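Local coordinates for aspartate-semialdehyde dehydrogenase 2 (Vibrio cholerae, PDB 2R00), which catalyses the NADPH-dependent reductive dephosphorylation of L-aspartyl-4-phosphate to L-aspartate semialdehyde, an early step toward lysine, methionine and threonine, at residues V108-F120 with N323-Y335. Residues are numbered along the deposited sequence; the frame is centred on the assembly and turned at random.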
loop_
_atom_site.group_PDB
_atom_site.type_symbol
_atom_site.label_atom_id
_atom_site.label_comp_id
_atom_site.label_asym_id
_atom_site.label_seq_id
_atom_site.Cartn_x
_atom_site.Cartn_y
_atom_site.Cartn_z
ATOM N N VAL A 108 10.199 -14.004 19.539
ATOM C CA VAL A 108 10.982 -12.882 20.064
ATOM C C VAL A 108 11.485 -11.872 19.031
ATOM O O VAL A 108 12.104 -12.241 18.047
ATOM C CB VAL A 108 12.169 -13.390 20.943
ATOM C CG1 VAL A 108 13.028 -12.236 21.416
ATOM C CG2 VAL A 108 11.637 -14.214 22.137
ATOM N N VAL A 109 11.188 -10.596 19.285
ATOM C CA VAL A 109 11.863 -9.454 18.665
ATOM C C VAL A 109 12.607 -8.733 19.808
ATOM O O VAL A 109 11.967 -8.152 20.692
ATOM C CB VAL A 109 10.848 -8.462 18.025
ATOM C CG1 VAL A 109 11.561 -7.185 17.540
ATOM C CG2 VAL A 109 10.070 -9.126 16.880
ATOM N N PRO A 110 13.957 -8.828 19.831
ATOM C CA PRO A 110 14.754 -8.329 20.964
ATOM C C PRO A 110 14.561 -6.865 21.373
ATOM O O PRO A 110 14.783 -6.545 22.528
ATOM C CB PRO A 110 16.201 -8.589 20.522
ATOM C CG PRO A 110 16.094 -9.728 19.591
ATOM C CD PRO A 110 14.818 -9.484 18.832
ATOM N N GLU A 111 14.136 -5.993 20.459
ATOM C CA GLU A 111 13.876 -4.597 20.814
ATOM C C GLU A 111 12.528 -4.453 21.515
ATOM O O GLU A 111 12.246 -3.428 22.143
ATOM C CB GLU A 111 13.899 -3.708 19.571
ATOM C CG GLU A 111 15.249 -3.637 18.878
ATOM C CD GLU A 111 15.408 -4.673 17.785
ATOM O OE1 GLU A 111 14.701 -5.714 17.809
ATOM O OE2 GLU A 111 16.252 -4.440 16.893
ATOM N N VAL A 112 11.697 -5.483 21.411
ATOM C CA VAL A 112 10.328 -5.381 21.890
ATOM C C VAL A 112 10.067 -6.256 23.115
ATOM O O VAL A 112 9.653 -5.744 24.165
ATOM C CB VAL A 112 9.317 -5.690 20.755
ATOM C CG1 VAL A 112 7.892 -5.642 21.268
ATOM C CG2 VAL A 112 9.511 -4.719 19.600
ATOM N N ASN A 113 10.308 -7.563 22.987
ATOM C CA ASN A 113 9.980 -8.496 24.066
ATOM C C ASN A 113 11.140 -9.405 24.480
ATOM O O ASN A 113 10.960 -10.622 24.572
ATOM C CB ASN A 113 8.748 -9.334 23.692
ATOM C CG ASN A 113 9.006 -10.268 22.505
ATOM O OD1 ASN A 113 9.870 -10.013 21.672
ATOM N ND2 ASN A 113 8.250 -11.348 22.436
ATOM N N PRO A 114 12.326 -8.819 24.774
ATOM C CA PRO A 114 13.482 -9.664 25.064
ATOM C C PRO A 114 13.265 -10.506 26.319
ATOM O O PRO A 114 13.899 -11.535 26.460
ATOM C CB PRO A 114 14.616 -8.652 25.295
ATOM C CG PRO A 114 13.915 -7.394 25.749
ATOM C CD PRO A 114 12.657 -7.383 24.910
ATOM N N GLU A 115 12.366 -10.059 27.202
ATOM C CA GLU A 115 11.997 -10.790 28.420
ATOM C C GLU A 115 11.484 -12.194 28.126
ATOM O O GLU A 115 11.691 -13.119 28.921
ATOM C CB GLU A 115 10.912 -10.037 29.203
ATOM C CG GLU A 115 11.406 -9.256 30.416
ATOM C CD GLU A 115 10.344 -9.165 31.521
ATOM O OE1 GLU A 115 9.252 -8.587 31.272
ATOM O OE2 GLU A 115 10.601 -9.681 32.643
ATOM N N ALA A 116 10.818 -12.344 26.979
ATOM C CA ALA A 116 10.267 -13.624 26.551
ATOM C C ALA A 116 11.337 -14.702 26.365
ATOM O O ALA A 116 11.040 -15.898 26.468
ATOM C CB ALA A 116 9.424 -13.452 25.255
ATOM N N ILE A 117 12.578 -14.284 26.119
ATOM C CA ILE A 117 13.696 -15.223 25.926
ATOM C C ILE A 117 13.854 -16.214 27.088
ATOM O O ILE A 117 14.301 -17.335 26.880
ATOM C CB ILE A 117 15.037 -14.486 25.647
ATOM C CG1 ILE A 117 14.951 -13.735 24.322
ATOM C CG2 ILE A 117 16.235 -15.475 25.628
ATOM C CD1 ILE A 117 16.158 -12.880 23.986
ATOM N N ALA A 118 13.457 -15.798 28.293
ATOM C CA ALA A 118 13.553 -16.625 29.506
ATOM C C ALA A 118 12.795 -17.930 29.353
ATOM O O ALA A 118 13.176 -18.958 29.932
ATOM C CB ALA A 118 13.032 -15.854 30.720
ATOM N N GLU A 119 11.722 -17.882 28.560
ATOM C CA GLU A 119 10.886 -19.053 28.298
ATOM C C GLU A 119 11.542 -20.086 27.373
ATOM O O GLU A 119 10.906 -21.078 27.021
ATOM C CB GLU A 119 9.521 -18.637 27.736
ATOM C CG GLU A 119 8.724 -17.692 28.620
ATOM C CD GLU A 119 8.024 -18.374 29.796
ATOM O OE1 GLU A 119 8.068 -19.616 29.917
ATOM O OE2 GLU A 119 7.400 -17.650 30.608
ATOM N N PHE A 120 12.807 -19.868 26.995
ATOM C CA PHE A 120 13.541 -20.837 26.174
ATOM C C PHE A 120 13.616 -22.179 26.885
ATOM O O PHE A 120 13.721 -23.223 26.248
ATOM C CB PHE A 120 14.955 -20.343 25.826
ATOM C CG PHE A 120 15.978 -20.566 26.926
ATOM C CD1 PHE A 120 16.725 -21.745 26.979
ATOM C CD2 PHE A 120 16.187 -19.600 27.905
ATOM C CE1 PHE A 120 17.668 -21.959 27.991
ATOM C CE2 PHE A 120 17.130 -19.800 28.923
ATOM C CZ PHE A 120 17.874 -20.984 28.960
ATOM N N ASN A 323 17.829 -10.562 13.479
ATOM C CA ASN A 323 16.937 -10.745 14.624
ATOM C C ASN A 323 17.320 -11.997 15.418
ATOM O O ASN A 323 17.402 -11.966 16.656
ATOM C CB ASN A 323 15.469 -10.817 14.179
ATOM C CG ASN A 323 14.506 -10.577 15.322
ATOM O OD1 ASN A 323 14.293 -9.434 15.735
ATOM N ND2 ASN A 323 13.919 -11.654 15.847
ATOM N N ALA A 324 17.567 -13.079 14.680
ATOM C CA ALA A 324 17.997 -14.375 15.212
ATOM C C ALA A 324 19.298 -14.284 15.998
ATOM O O ALA A 324 19.412 -14.861 17.079
ATOM C CB ALA A 324 18.154 -15.375 14.065
ATOM N N VAL A 325 20.281 -13.570 15.453
ATOM C CA VAL A 325 21.557 -13.380 16.155
ATOM C C VAL A 325 21.386 -12.515 17.421
ATOM O O VAL A 325 21.957 -12.833 18.468
ATOM C CB VAL A 325 22.658 -12.842 15.203
ATOM C CG1 VAL A 325 23.997 -12.676 15.931
ATOM C CG2 VAL A 325 22.829 -13.784 14.017
ATOM N N GLN A 326 20.567 -11.459 17.340
ATOM C CA GLN A 326 20.257 -10.630 18.516
ATOM C C GLN A 326 19.618 -11.427 19.650
ATOM O O GLN A 326 19.882 -11.168 20.832
ATOM C CB GLN A 326 19.311 -9.498 18.145
ATOM C CG GLN A 326 19.939 -8.356 17.364
ATOM C CD GLN A 326 18.904 -7.334 16.946
ATOM O OE1 GLN A 326 18.095 -7.584 16.056
ATOM N NE2 GLN A 326 18.922 -6.174 17.591
ATOM N N ILE A 327 18.755 -12.379 19.288
ATOM C CA ILE A 327 18.195 -13.317 20.253
ATOM C C ILE A 327 19.323 -14.088 20.933
ATOM O O ILE A 327 19.358 -14.160 22.159
ATOM C CB ILE A 327 17.189 -14.312 19.591
ATOM C CG1 ILE A 327 15.948 -13.563 19.076
ATOM C CG2 ILE A 327 16.797 -15.402 20.586
ATOM C CD1 ILE A 327 15.059 -14.365 18.114
ATOM N N ALA A 328 20.237 -14.648 20.130
ATOM C CA ALA A 328 21.372 -15.439 20.633
ATOM C C ALA A 328 22.299 -14.630 21.543
ATOM O O ALA A 328 22.858 -15.159 22.507
ATOM C CB ALA A 328 22.174 -16.017 19.474
ATOM N N GLU A 329 22.482 -13.359 21.198
ATOM C CA GLU A 329 23.315 -12.457 21.973
ATOM C C GLU A 329 22.744 -12.299 23.365
ATOM O O GLU A 329 23.472 -12.421 24.341
ATOM C CB GLU A 329 23.416 -11.103 21.273
ATOM C CG GLU A 329 24.319 -11.119 20.049
ATOM C CD GLU A 329 24.219 -9.851 19.221
ATOM O OE1 GLU A 329 24.961 -9.743 18.234
ATOM O OE2 GLU A 329 23.386 -8.974 19.540
ATOM N N LEU A 330 21.437 -12.054 23.456
ATOM C CA LEU A 330 20.770 -11.877 24.743
ATOM C C LEU A 330 20.689 -13.177 25.538
ATOM O O LEU A 330 20.831 -13.185 26.765
ATOM C CB LEU A 330 19.378 -11.279 24.534
ATOM C CG LEU A 330 19.162 -9.781 24.742
ATOM C CD1 LEU A 330 20.366 -8.932 24.370
ATOM C CD2 LEU A 330 17.924 -9.331 23.966
ATOM N N LEU A 331 20.470 -14.274 24.823
ATOM C CA LEU A 331 20.410 -15.597 25.424
ATOM C C LEU A 331 21.727 -15.895 26.145
ATOM O O LEU A 331 21.738 -16.241 27.321
ATOM C CB LEU A 331 20.127 -16.645 24.336
ATOM C CG LEU A 331 20.067 -18.116 24.736
ATOM C CD1 LEU A 331 18.943 -18.352 25.727
ATOM C CD2 LEU A 331 19.891 -18.980 23.499
ATOM N N VAL A 332 22.822 -15.723 25.413
ATOM C CA VAL A 332 24.192 -15.914 25.894
ATOM C C VAL A 332 24.557 -14.997 27.072
ATOM O O VAL A 332 25.211 -15.427 28.028
ATOM C CB VAL A 332 25.168 -15.701 24.700
ATOM C CG1 VAL A 332 26.435 -14.923 25.096
ATOM C CG2 VAL A 332 25.462 -17.031 24.007
ATOM N N ARG A 333 24.117 -13.742 26.993
ATOM C CA ARG A 333 24.426 -12.723 27.989
ATOM C C ARG A 333 23.793 -13.041 29.346
ATOM O O ARG A 333 24.476 -13.038 30.378
ATOM C CB ARG A 333 23.935 -11.356 27.493
ATOM C CG ARG A 333 24.524 -10.156 28.221
ATOM C CD ARG A 333 23.413 -9.246 28.736
ATOM N NE ARG A 333 23.025 -8.204 27.793
ATOM C CZ ARG A 333 21.874 -7.537 27.835
ATOM N NH1 ARG A 333 20.959 -7.814 28.762
ATOM N NH2 ARG A 333 21.627 -6.598 26.935
ATOM N N ASP A 334 22.493 -13.328 29.335
ATOM C CA ASP A 334 21.697 -13.390 30.562
ATOM C C ASP A 334 21.363 -14.795 31.070
ATOM O O ASP A 334 20.894 -14.942 32.208
ATOM C CB ASP A 334 20.397 -12.591 30.383
ATOM C CG ASP A 334 20.645 -11.122 30.086
ATOM O OD1 ASP A 334 21.688 -10.582 30.508
ATOM O OD2 ASP A 334 19.787 -10.496 29.433
ATOM N N TYR A 335 21.593 -15.820 30.245
ATOM C CA TYR A 335 21.178 -17.182 30.603
ATOM C C TYR A 335 22.281 -18.241 30.529
ATOM O O TYR A 335 22.079 -19.381 30.955
ATOM C CB TYR A 335 19.935 -17.597 29.792
ATOM C CG TYR A 335 18.779 -16.630 29.941
ATOM C CD1 TYR A 335 18.580 -15.606 29.015
ATOM C CD2 TYR A 335 17.902 -16.718 31.026
ATOM C CE1 TYR A 335 17.530 -14.706 29.149
ATOM C CE2 TYR A 335 16.854 -15.817 31.175
ATOM C CZ TYR A 335 16.672 -14.815 30.227
ATOM O OH TYR A 335 15.635 -13.915 30.359
HETATM O O HOH W 1 15.633 -11.839 28.864
HETATM O O HOH W 2 12.674 -12.520 31.305
#
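With CG swung between its backbone N and carbonyl carbon (chi1 82°), F120 takes L331 CD1 over one ring face in a CH-pi contact, 3.9 Å from the ring centroid. Y335, its CG beside the backbone N, receives the edge of F120 on its own face in an offset edge-to-face pair, planes 68° apart. This packs the C-terminal helix 316-335 against the loop and 3-10 turns that precede strand 125-127, an outermost strand of the sheet in the Rossmann-type nucleotide-binding domain; I126 of that strand touches I117, F120 and I327. In the middle, I117 lays CD1 across L330 CB at 3.6 Å, and L330 CD2 fits against the ring carbons CB of P110 and P114. P110 also presses CG onto Q326 CB, and Q326 NE2 donates a hydrogen bond to E111 OE2 (3.3 Å), meeting the carboxylate from above its plane. Beside Y335, a water oxygen 2.6 Å from Y335 OH donates to P114 O. At the other end sits the side chain of N323, about 8 Å from that of C131, which forms the acyl-thioester intermediate. V108 O lies almost in the amide plane of N323, and ND2 donates to it at 2.9 Å, in the carbonyl plane of V108.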